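Local coordinates for protein Cyp101j2 (Sphingobium yanoikuyae, PDB 5KYO) that is a haem-containing cytochrome P450 monooxygenase that probably hydroxylates the monoterpene 1,8-cineole, at residues Leu308-Phe311 against Arg312-Val316. Residues are numbered along the deposited sequence; the frame is centred on the assembly and turned at random.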
loop_
_atom_site.group_PDB
_atom_site.type_symbol
_atom_site.label_atom_id
_atom_site.label_comp_id
_atom_site.label_asym_id
_atom_site.label_seq_id
_atom_site.Cartn_x
_atom_site.Cartn_y
_atom_site.Cartn_z
ATOM N N LEU A 308 -4.234 8.464 -12.996
ATOM C CA LEU A 308 -5.496 8.021 -12.433
ATOM C C LEU A 308 -5.817 6.579 -12.833
ATOM O O LEU A 308 -6.352 5.819 -12.027
ATOM C CB LEU A 308 -6.617 8.977 -12.847
ATOM C CG LEU A 308 -6.364 10.442 -12.446
ATOM C CD1 LEU A 308 -7.524 11.332 -12.854
ATOM C CD2 LEU A 308 -6.082 10.592 -10.956
ATOM N N GLU A 309 -5.457 6.193 -14.058
ATOM C CA GLU A 309 -5.725 4.828 -14.557
ATOM C C GLU A 309 -4.747 3.789 -13.983
ATOM O O GLU A 309 -5.116 2.631 -13.785
ATOM C CB GLU A 309 -5.695 4.812 -16.098
ATOM C CG GLU A 309 -5.922 3.437 -16.753
ATOM C CD GLU A 309 -7.352 2.947 -16.649
ATOM O OE1 GLU A 309 -8.128 3.512 -15.862
ATOM O OE2 GLU A 309 -7.716 2.022 -17.407
ATOM N N PHE A 310 -3.505 4.189 -13.720
ATOM C CA PHE A 310 -2.564 3.321 -13.001
ATOM C C PHE A 310 -3.101 3.014 -11.590
ATOM O O PHE A 310 -2.995 1.889 -11.125
ATOM C CB PHE A 310 -1.156 3.953 -12.901
ATOM C CG PHE A 310 -0.324 3.830 -14.175
ATOM C CD1 PHE A 310 0.089 2.590 -14.643
ATOM C CD2 PHE A 310 0.064 4.964 -14.866
ATOM C CE1 PHE A 310 0.845 2.486 -15.818
ATOM C CE2 PHE A 310 0.827 4.873 -16.033
ATOM C CZ PHE A 310 1.208 3.625 -16.507
ATOM N N PHE A 311 -3.687 3.981 -10.901
ATOM C CA PHE A 311 -4.157 3.653 -9.553
ATOM C C PHE A 311 -5.413 2.786 -9.603
ATOM O O PHE A 311 -5.572 1.894 -8.772
ATOM C CB PHE A 311 -4.380 4.912 -8.705
ATOM C CG PHE A 311 -3.104 5.467 -8.134
ATOM C CD1 PHE A 311 -2.374 4.733 -7.220
ATOM C CD2 PHE A 311 -2.605 6.681 -8.551
ATOM C CE1 PHE A 311 -1.189 5.217 -6.701
ATOM C CE2 PHE A 311 -1.400 7.172 -8.057
ATOM C CZ PHE A 311 -0.696 6.444 -7.121
ATOM N N ARG A 312 -6.269 2.991 -10.606
ATOM C CA ARG A 312 -7.423 2.093 -10.792
ATOM C C ARG A 312 -7.004 0.683 -11.200
ATOM O O ARG A 312 -7.528 -0.302 -10.687
ATOM C CB ARG A 312 -8.399 2.629 -11.845
ATOM C CG ARG A 312 -9.612 1.706 -12.021
ATOM C CD ARG A 312 -10.230 1.806 -13.413
ATOM N NE ARG A 312 -9.326 1.345 -14.463
ATOM C CZ ARG A 312 -9.138 0.065 -14.779
ATOM N NH1 ARG A 312 -9.774 -0.875 -14.103
ATOM N NH2 ARG A 312 -8.307 -0.279 -15.758
ATOM N N ARG A 313 -6.056 0.584 -12.125
ATOM C CA ARG A 313 -5.734 -0.695 -12.777
ATOM C C ARG A 313 -4.919 -1.640 -11.890
ATOM O O ARG A 313 -5.062 -2.863 -11.989
ATOM C CB ARG A 313 -4.984 -0.420 -14.091
ATOM C CG ARG A 313 -4.397 -1.642 -14.830
ATOM C CD ARG A 313 -5.407 -2.754 -15.182
ATOM N NE ARG A 313 -4.711 -3.827 -15.879
ATOM C CZ ARG A 313 -4.011 -4.773 -15.259
ATOM N NH1 ARG A 313 -3.956 -4.799 -13.935
ATOM N NH2 ARG A 313 -3.371 -5.689 -15.952
ATOM N N PHE A 314 -4.104 -1.085 -10.990
ATOM C CA PHE A 314 -3.176 -1.900 -10.211
ATOM C C PHE A 314 -3.334 -1.812 -8.687
ATOM O O PHE A 314 -2.416 -1.386 -7.996
ATOM C CB PHE A 314 -1.737 -1.522 -10.583
ATOM C CG PHE A 314 -1.415 -1.777 -12.025
ATOM C CD1 PHE A 314 -1.285 -3.081 -12.484
ATOM C CD2 PHE A 314 -1.287 -0.737 -12.924
ATOM C CE1 PHE A 314 -0.998 -3.350 -13.814
ATOM C CE2 PHE A 314 -0.999 -0.995 -14.276
ATOM C CZ PHE A 314 -0.861 -2.305 -14.713
ATOM N N PRO A 315 -4.503 -2.202 -8.164
ATOM C CA PRO A 315 -4.645 -2.237 -6.701
ATOM C C PRO A 315 -3.648 -3.246 -6.116
ATOM O O PRO A 315 -3.401 -4.255 -6.769
ATOM C CB PRO A 315 -6.095 -2.682 -6.498
ATOM C CG PRO A 315 -6.432 -3.467 -7.799
ATOM C CD PRO A 315 -5.688 -2.731 -8.867
ATOM N N VAL A 316 -3.044 -2.966 -4.955
ATOM C CA VAL A 316 -2.044 -3.881 -4.422
ATOM C C VAL A 316 -2.313 -4.360 -2.982
ATOM O O VAL A 316 -1.831 -5.424 -2.574
ATOM C CB VAL A 316 -0.616 -3.238 -4.476
ATOM C CG1 VAL A 316 -0.107 -3.193 -5.914
ATOM C CG2 VAL A 316 -0.593 -1.837 -3.836
#
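Arg312, Arg313 and Phe314 give their backbone N-H groups to the carbonyls of Leu308, Glu309 and Phe310 in successive i-to-i+4 bonds, Arg313 N lying 2.8 Å from Glu309 O, and with Phe314 the chain leaves helical geometry. One turn from its end, this helix carries a side-on ion pair between residues three apart. NE of Arg312 meets OE1 of Glu309 at 2.8 Å, nearly straight at 170°, while NH2 of Arg312 reaches OE2 of Glu309 at 2.9 Å. Both oxygens lie at the guanidinium edge, near its plane, yet are approached from above the carboxylate, as the two planes stand 46° apart. Glu309 CG is anti to the backbone N (chi1 178°) and the chain then bends at chi2, which sets the carboxylate alongside the arginine. The pair is the Glu-X-X-Arg signature of the P450 K helix. Glu309 has further salt bridges to Arg367 and Arg364, and Arg312 NH1 bonds to Pro357 O, so the buried charges join the helix to the loop that lies between helix 344-348 and helix 382-399. A leucine here in place of Arg312 would probably take its bonds from both oxygens of Glu309, leaving the carboxylate to Arg364 and Arg367, and would leave Pro357 O without this donor. On another face of the helix, Phe310 and Phe314 run side by side, CE2 of Phe314 meeting CD1 of Phe310 at 3.8 Å near the plane of the Phe310 ring; helix 273-288 packs against both. Phe311 touches the haem, its side chain about 3 Å from the cofactor at the nearest atoms.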